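Local coordinates for mannosylglycerate hydrolase MGH1-like glycoside hydrolase domain-containing protein (Thermus thermophilus HB8, PDB 4WVA) that hydrolyses the compatible solute mannosylglycerate to mannose and glycerate, and probably also cleaves glucosylglycerate to glucose and glycerate, at residues L174-Y185 / Y204-Y212. Residues are numbered along the deposited sequence; the frame is centred on the assembly and turned at random.
Sequences LSRVPVENLPPY and YDRYLSLLY
Tyr204 sets the beta carbon of its side chain beside the phenol of Tyr185, with CB 3.3 Å from Tyr185 OH, while its own hydroxyl turns away to Arg198, a probable substrate-binding residue. That phenol donates a short hydrogen bond to Asp205, Tyr185 OH to Asp205 OD1 at 2.6 Å. OD1 is met on its anti side, the phenol oxygen standing 32° out of the carboxylate plane, and ring and carboxylate planes are 86° apart; OD2 of the same carboxylate is salt-bridged to Lys201. Leu182 CD2 closes over the helix backbone at Asp205 O.

Arg206 lies across the start of the loop, extended from CG to NE. Val179 CG1 sits 3.8 Å above the centre of its guanidinium, and Leu174 O lies in its plane at the edge, 3.6 Å from Arg206 NE. NE donates to a water that in turn bridges the carbonyls of Ser175 and Val177, and NH1 returns to Glu202 O of its own helix. Shortened to alanine, this position would probably leave that water without its donor and Val179 without the flat surface it rests on.

Leu174 CD1 meets the ring edge of Tyr207. One turn on from Asp205, a chi1 of 175° turns the Ser209 hydroxyl out to the loop, where OG donates to Pro178 O at 2.6 Å, almost in line with the carbonyl, and touches Val177 CG1. Leu210 receives Val177 CG2 at about a right angle, and Tyr212 takes Leu182 CD1 in the plane of its ring, 3.5 Å from CE2.

An irregular loop, folded by a type II turn at Val179–Leu182, thus wraps helix 201–216 at the periphery of this GH63 (alpha/alpha)6-barrel enzyme, while Tyr204 and Tyr207 of that helix approach Arg198 and the probable proton donor Asp165.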
ATOM      1  N   LEU A 174      20.763  -0.910 -26.074  1.00 17.09           N
ATOM      2  CA  LEU A 174      22.027  -0.366 -26.567  1.00 18.16           C
ATOM      3  C   LEU A 174      22.269  -0.682 -28.031  1.00 18.81           C
ATOM      4  O   LEU A 174      22.996   0.055 -28.697  1.00 19.83           O
ATOM      5  CB  LEU A 174      23.202  -0.883 -25.760  1.00 18.48           C
ATOM      6  CG  LEU A 174      23.450  -0.084 -24.507  1.00 19.03           C
ATOM      7  CD1 LEU A 174      24.390  -0.893 -23.627  1.00 20.18           C
ATOM      8  CD2 LEU A 174      24.013   1.308 -24.803  1.00 19.71           C
ATOM      9  N   SER A 175      21.666  -1.753 -28.524  1.00 20.31           N
ATOM     10  CA  SER A 175      21.814  -2.142 -29.937  1.00 21.68           C
ATOM     11  C   SER A 175      21.289  -1.080 -30.909  1.00 22.79           C
ATOM     12  O   SER A 175      21.651  -1.091 -32.096  1.00 24.53           O
ATOM     13  CB  SER A 175      21.134  -3.488 -30.198  1.00 21.88           C
ATOM     14  OG  SER A 175      19.727  -3.349 -30.195  1.00 23.55           O
ATOM     15  N   ARG A 176      20.450  -0.159 -30.430  1.00 21.73           N
ATOM     16  CA  ARG A 176      19.926   0.923 -31.260  1.00 21.67           C
ATOM     17  C   ARG A 176      20.787   2.177 -31.297  1.00 20.98           C
ATOM     18  O   ARG A 176      20.477   3.114 -32.036  1.00 21.77           O
ATOM     19  CB  ARG A 176      18.508   1.294 -30.815  1.00 22.29           C
ATOM     20  CG  ARG A 176      17.622   0.077 -30.770  1.00 23.57           C
ATOM     21  CD  ARG A 176      16.145   0.385 -30.729  1.00 24.66           C
ATOM     22  NE  ARG A 176      15.472  -0.870 -30.452  1.00 25.07           N
ATOM     23  CZ  ARG A 176      15.135  -1.305 -29.238  1.00 24.55           C
ATOM     24  NH1 ARG A 176      15.341  -0.556 -28.154  1.00 21.00           N
ATOM     25  NH2 ARG A 176      14.564  -2.495 -29.122  1.00 24.72           N
ATOM     26  N   VAL A 177      21.874   2.211 -30.523  1.00 18.77           N
ATOM     27  CA  VAL A 177      22.709   3.391 -30.457  1.00 18.80           C
ATOM     28  C   VAL A 177      23.665   3.344 -31.647  1.00 19.12           C
ATOM     29  O   VAL A 177      24.372   2.351 -31.804  1.00 18.77           O
ATOM     30  CB  VAL A 177      23.503   3.424 -29.143  1.00 18.55           C
ATOM     31  CG1 VAL A 177      24.510   4.571 -29.133  1.00 18.67           C
ATOM     32  CG2 VAL A 177      22.529   3.523 -27.976  1.00 18.81           C
ATOM     33  N   PRO A 178      23.663   4.393 -32.493  1.00 20.76           N
ATOM     34  CA  PRO A 178      24.539   4.340 -33.682  1.00 22.47           C
ATOM     35  C   PRO A 178      26.014   4.417 -33.305  1.00 23.38           C
ATOM     36  O   PRO A 178      26.360   5.108 -32.351  1.00 22.48           O
ATOM     37  CB  PRO A 178      24.125   5.575 -34.489  1.00 22.45           C
ATOM     38  CG  PRO A 178      23.386   6.469 -33.552  1.00 23.57           C
ATOM     39  CD  PRO A 178      22.816   5.602 -32.464  1.00 21.93           C
ATOM     40  N   VAL A 179      26.864   3.715 -34.055  1.00 25.00           N
ATOM     41  CA  VAL A 179      28.310   3.792 -33.862  1.00 26.42           C
ATOM     42  C   VAL A 179      29.073   4.200 -35.134  1.00 29.80           C
ATOM     43  O   VAL A 179      30.289   4.350 -35.085  1.00 29.36           O
ATOM     44  CB  VAL A 179      28.888   2.473 -33.302  1.00 26.13           C
ATOM     45  CG1 VAL A 179      28.307   2.179 -31.915  1.00 25.91           C
ATOM     46  CG2 VAL A 179      28.639   1.298 -34.240  1.00 26.95           C
ATOM     47  N   GLU A 180      28.369   4.391 -36.252  1.00 33.80           N
ATOM     48  CA  GLU A 180      29.001   4.833 -37.514  1.00 39.01           C
ATOM     49  C   GLU A 180      29.769   6.127 -37.328  1.00 38.56           C
ATOM     50  O   GLU A 180      29.265   7.067 -36.717  1.00 39.44           O
ATOM     51  CB  GLU A 180      27.954   5.063 -38.617  1.00 42.02           C
ATOM     52  CG  GLU A 180      27.161   3.836 -39.023  1.00 46.57           C
ATOM     53  CD  GLU A 180      28.037   2.620 -39.255  1.00 50.30           C
ATOM     54  OE1 GLU A 180      28.888   2.667 -40.174  1.00 53.28           O
ATOM     55  OE2 GLU A 180      27.872   1.624 -38.515  1.00 53.53           O
ATOM     56  N   ASN A 181      30.987   6.174 -37.864  1.00 42.03           N
ATOM     57  CA  ASN A 181      31.833   7.375 -37.808  1.00 43.06           C
ATOM     58  C   ASN A 181      32.237   7.791 -36.392  1.00 41.02           C
ATOM     59  O   ASN A 181      32.608   8.949 -36.159  1.00 43.30           O
ATOM     60  CB  ASN A 181      31.160   8.565 -38.516  1.00 46.33           C
ATOM     61  CG  ASN A 181      30.522   8.181 -39.839  1.00 49.41           C
ATOM     62  OD1 ASN A 181      29.402   8.596 -40.142  1.00 53.50           O
ATOM     63  ND2 ASN A 181      31.228   7.379 -40.630  1.00 49.71           N
ATOM     64  N   LEU A 182      32.152   6.863 -35.441  1.00 38.05           N
ATOM     65  CA  LEU A 182      32.646   7.124 -34.103  1.00 35.39           C
ATOM     66  C   LEU A 182      34.164   7.145 -34.235  1.00 33.05           C
ATOM     67  O   LEU A 182      34.746   6.199 -34.770  1.00 32.14           O
ATOM     68  CB  LEU A 182      32.216   6.022 -33.128  1.00 34.82           C
ATOM     69  CG  LEU A 182      32.559   6.225 -31.643  1.00 34.61           C
ATOM     70  CD1 LEU A 182      31.620   7.247 -31.014  1.00 33.96           C
ATOM     71  CD2 LEU A 182      32.497   4.903 -30.886  1.00 33.48           C
ATOM     72  N   PRO A 183      34.804   8.227 -33.772  1.00 31.50           N
ATOM     73  CA  PRO A 183      36.261   8.258 -33.810  1.00 31.36           C
ATOM     74  C   PRO A 183      36.866   7.252 -32.829  1.00 30.42           C
ATOM     75  O   PRO A 183      36.244   6.949 -31.807  1.00 28.89           O
ATOM     76  CB  PRO A 183      36.599   9.686 -33.371  1.00 32.46           C
ATOM     77  CG  PRO A 183      35.434  10.142 -32.569  1.00 32.89           C
ATOM     78  CD  PRO A 183      34.235   9.433 -33.141  1.00 31.95           C
ATOM     79  N   PRO A 184      38.077   6.744 -33.124  1.00 29.37           N
ATOM     80  CA  PRO A 184      38.722   5.910 -32.112  1.00 28.14           C
ATOM     81  C   PRO A 184      38.995   6.704 -30.851  1.00 26.50           C
ATOM     82  O   PRO A 184      39.084   7.920 -30.884  1.00 25.82           O
ATOM     83  CB  PRO A 184      40.031   5.441 -32.777  1.00 29.18           C
ATOM     84  CG  PRO A 184      40.208   6.298 -33.986  1.00 29.92           C
ATOM     85  CD  PRO A 184      38.851   6.827 -34.374  1.00 29.42           C
ATOM     86  N   TYR A 185      39.084   6.003 -29.734  1.00 24.20           N
ATOM     87  CA  TYR A 185      39.326   6.626 -28.442  1.00 23.20           C
ATOM     88  C   TYR A 185      40.217   5.663 -27.702  1.00 22.35           C
ATOM     89  O   TYR A 185      40.416   4.542 -28.151  1.00 20.58           O
ATOM     90  CB  TYR A 185      38.014   6.844 -27.660  1.00 22.33           C
ATOM     91  CG  TYR A 185      37.180   5.596 -27.587  1.00 21.00           C
ATOM     92  CD1 TYR A 185      36.202   5.336 -28.538  1.00 21.23           C
ATOM     93  CD2 TYR A 185      37.408   4.639 -26.592  1.00 20.78           C
ATOM     94  CE1 TYR A 185      35.461   4.167 -28.498  1.00 20.66           C
ATOM     95  CE2 TYR A 185      36.674   3.474 -26.542  1.00 19.96           C
ATOM     96  CZ  TYR A 185      35.700   3.243 -27.493  1.00 20.14           C
ATOM     97  OH  TYR A 185      34.989   2.080 -27.449  1.00 19.39           O
ATOM     98  N   TYR A 204      31.536   0.014 -24.885  1.00 16.58           N
ATOM     99  CA  TYR A 204      32.123   1.342 -24.816  1.00 16.96           C
ATOM    100  C   TYR A 204      31.845   2.205 -26.040  1.00 16.45           C
ATOM    101  O   TYR A 204      31.637   3.397 -25.909  1.00 15.65           O
ATOM    102  CB  TYR A 204      33.626   1.303 -24.534  1.00 17.67           C
ATOM    103  CG  TYR A 204      33.954   1.486 -23.068  1.00 16.30           C
ATOM    104  CD1 TYR A 204      34.377   2.709 -22.562  1.00 16.62           C
ATOM    105  CD2 TYR A 204      33.862   0.418 -22.202  1.00 17.20           C
ATOM    106  CE1 TYR A 204      34.679   2.851 -21.209  1.00 16.29           C
ATOM    107  CE2 TYR A 204      34.150   0.549 -20.858  1.00 17.31           C
ATOM    108  CZ  TYR A 204      34.569   1.750 -20.367  1.00 16.90           C
ATOM    109  OH  TYR A 204      34.865   1.851 -19.018  1.00 16.91           O
ATOM    110  N   ASP A 205      31.829   1.605 -27.231  1.00 17.40           N
ATOM    111  CA  ASP A 205      31.511   2.370 -28.435  1.00 17.49           C
ATOM    112  C   ASP A 205      30.174   3.090 -28.284  1.00 17.43           C
ATOM    113  O   ASP A 205      30.039   4.273 -28.605  1.00 17.01           O
ATOM    114  CB  ASP A 205      31.448   1.445 -29.652  1.00 18.26           C
ATOM    115  CG  ASP A 205      32.825   1.033 -30.161  1.00 19.17           C
ATOM    116  OD1 ASP A 205      33.850   1.595 -29.711  1.00 19.05           O
ATOM    117  OD2 ASP A 205      32.872   0.126 -31.021  1.00 20.54           O
ATOM    118  N   ARG A 206      29.199   2.364 -27.750  1.00 17.16           N
ATOM    119  CA  ARG A 206      27.849   2.885 -27.559  1.00 16.91           C
ATOM    120  C   ARG A 206      27.752   3.817 -26.341  1.00 15.73           C
ATOM    121  O   ARG A 206      27.068   4.826 -26.406  1.00 14.53           O
ATOM    122  CB  ARG A 206      26.859   1.716 -27.535  1.00 18.16           C
ATOM    123  CG  ARG A 206      26.779   1.037 -28.904  1.00 19.00           C
ATOM    124  CD  ARG A 206      26.184  -0.349 -28.907  1.00 20.36           C
ATOM    125  NE  ARG A 206      26.056  -0.804 -30.291  1.00 21.82           N
ATOM    126  CZ  ARG A 206      27.061  -1.288 -31.023  1.00 22.93           C
ATOM    127  NH1 ARG A 206      28.274  -1.442 -30.500  1.00 21.70           N
ATOM    128  NH2 ARG A 206      26.848  -1.632 -32.301  1.00 22.33           N
ATOM    129  N   TYR A 207      28.481   3.530 -25.257  1.00 14.62           N
ATOM    130  CA  TYR A 207      28.605   4.487 -24.158  1.00 14.45           C
ATOM    131  C   TYR A 207      29.079   5.867 -24.666  1.00 14.96           C
ATOM    132  O   TYR A 207      28.550   6.910 -24.275  1.00 14.60           O
ATOM    133  CB  TYR A 207      29.565   4.002 -23.033  1.00 13.68           C
ATOM    134  CG  TYR A 207      29.293   2.648 -22.379  1.00 13.35           C
ATOM    135  CD1 TYR A 207      28.046   2.014 -22.464  1.00 13.34           C
ATOM    136  CD2 TYR A 207      30.295   2.007 -21.626  1.00 12.87           C
ATOM    137  CE1 TYR A 207      27.822   0.779 -21.866  1.00 13.42           C
ATOM    138  CE2 TYR A 207      30.081   0.770 -21.036  1.00 12.69           C
ATOM    139  CZ  TYR A 207      28.842   0.157 -21.149  1.00 12.49           C
ATOM    140  OH  TYR A 207      28.641  -1.073 -20.559  1.00 12.56           O
ATOM    141  N   LEU A 208      30.113   5.863 -25.515  1.00 15.45           N
ATOM    142  CA  LEU A 208      30.699   7.106 -26.009  1.00 15.90           C
ATOM    143  C   LEU A 208      29.811   7.799 -27.036  1.00 15.50           C
ATOM    144  O   LEU A 208      29.662   9.018 -27.008  1.00 15.98           O
ATOM    145  CB  LEU A 208      32.129   6.876 -26.544  1.00 17.05           C
ATOM    146  CG  LEU A 208      33.239   7.075 -25.502  1.00 18.71           C
ATOM    147  CD1 LEU A 208      33.361   8.543 -25.124  1.00 19.48           C
ATOM    148  CD2 LEU A 208      33.026   6.238 -24.254  1.00 19.98           C
ATOM    149  N   SER A 209      29.191   7.019 -27.910  1.00 16.06           N
ATOM    150  CA  SER A 209      28.207   7.578 -28.858  1.00 17.01           C
ATOM    151  C   SER A 209      27.127   8.392 -28.138  1.00 16.64           C
ATOM    152  O   SER A 209      26.782   9.519 -28.534  1.00 16.77           O
ATOM    153  CB  SER A 209      27.573   6.473 -29.692  1.00 17.68           C
ATOM    154  OG  SER A 209      26.552   7.005 -30.525  1.00 20.20           O
ATOM    155  N   LEU A 210      26.598   7.836 -27.050  1.00 16.45           N
ATOM    156  CA  LEU A 210      25.604   8.557 -26.259  1.00 16.16           C
ATOM    157  C   LEU A 210      26.161   9.832 -25.651  1.00 16.28           C
ATOM    158  O   LEU A 210      25.523  10.887 -25.709  1.00 16.24           O
ATOM    159  CB  LEU A 210      25.018   7.648 -25.165  1.00 15.66           C
ATOM    160  CG  LEU A 210      24.075   6.514 -25.612  1.00 15.53           C
ATOM    161  CD1 LEU A 210      23.796   5.539 -24.467  1.00 15.25           C
ATOM    162  CD2 LEU A 210      22.772   7.055 -26.166  1.00 15.31           C
ATOM    163  N   LEU A 211      27.360   9.748 -25.075  1.00 17.02           N
ATOM    164  CA  LEU A 211      28.035  10.904 -24.514  1.00 16.93           C
ATOM    165  C   LEU A 211      28.153  12.008 -25.560  1.00 17.44           C
ATOM    166  O   LEU A 211      27.825  13.165 -25.287  1.00 16.65           O
ATOM    167  CB  LEU A 211      29.428  10.519 -23.981  1.00 17.91           C
ATOM    168  CG  LEU A 211      30.188  11.546 -23.114  1.00 18.60           C
ATOM    169  CD1 LEU A 211      31.325  10.869 -22.366  1.00 18.82           C
ATOM    170  CD2 LEU A 211      30.739  12.725 -23.915  1.00 19.96           C
ATOM    171  N   TYR A 212      28.625  11.641 -26.753  1.00 18.78           N
ATOM    172  CA  TYR A 212      28.835  12.627 -27.820  1.00 20.98           C
ATOM    173  C   TYR A 212      27.521  13.267 -28.243  1.00 20.40           C
ATOM    174  O   TYR A 212      27.471  14.472 -28.487  1.00 19.83           O
ATOM    175  CB  TYR A 212      29.549  12.011 -29.032  1.00 22.56           C
ATOM    176  CG  TYR A 212      30.969  11.536 -28.766  1.00 25.86           C
ATOM    177  CD1 TYR A 212      31.826  12.259 -27.945  1.00 29.89           C
ATOM    178  CD2 TYR A 212      31.453  10.367 -29.345  1.00 29.24           C
ATOM    179  CE1 TYR A 212      33.118  11.831 -27.701  1.00 31.52           C
ATOM    180  CE2 TYR A 212      32.745   9.933 -29.102  1.00 29.82           C
ATOM    181  CZ  TYR A 212      33.567  10.675 -28.281  1.00 31.63           C
ATOM    182  OH  TYR A 212      34.854  10.261 -28.027  1.00 36.30           O
TER
HETATM  183  O   HOH W   1      24.173  -0.169 -32.494  1.00 28.20           O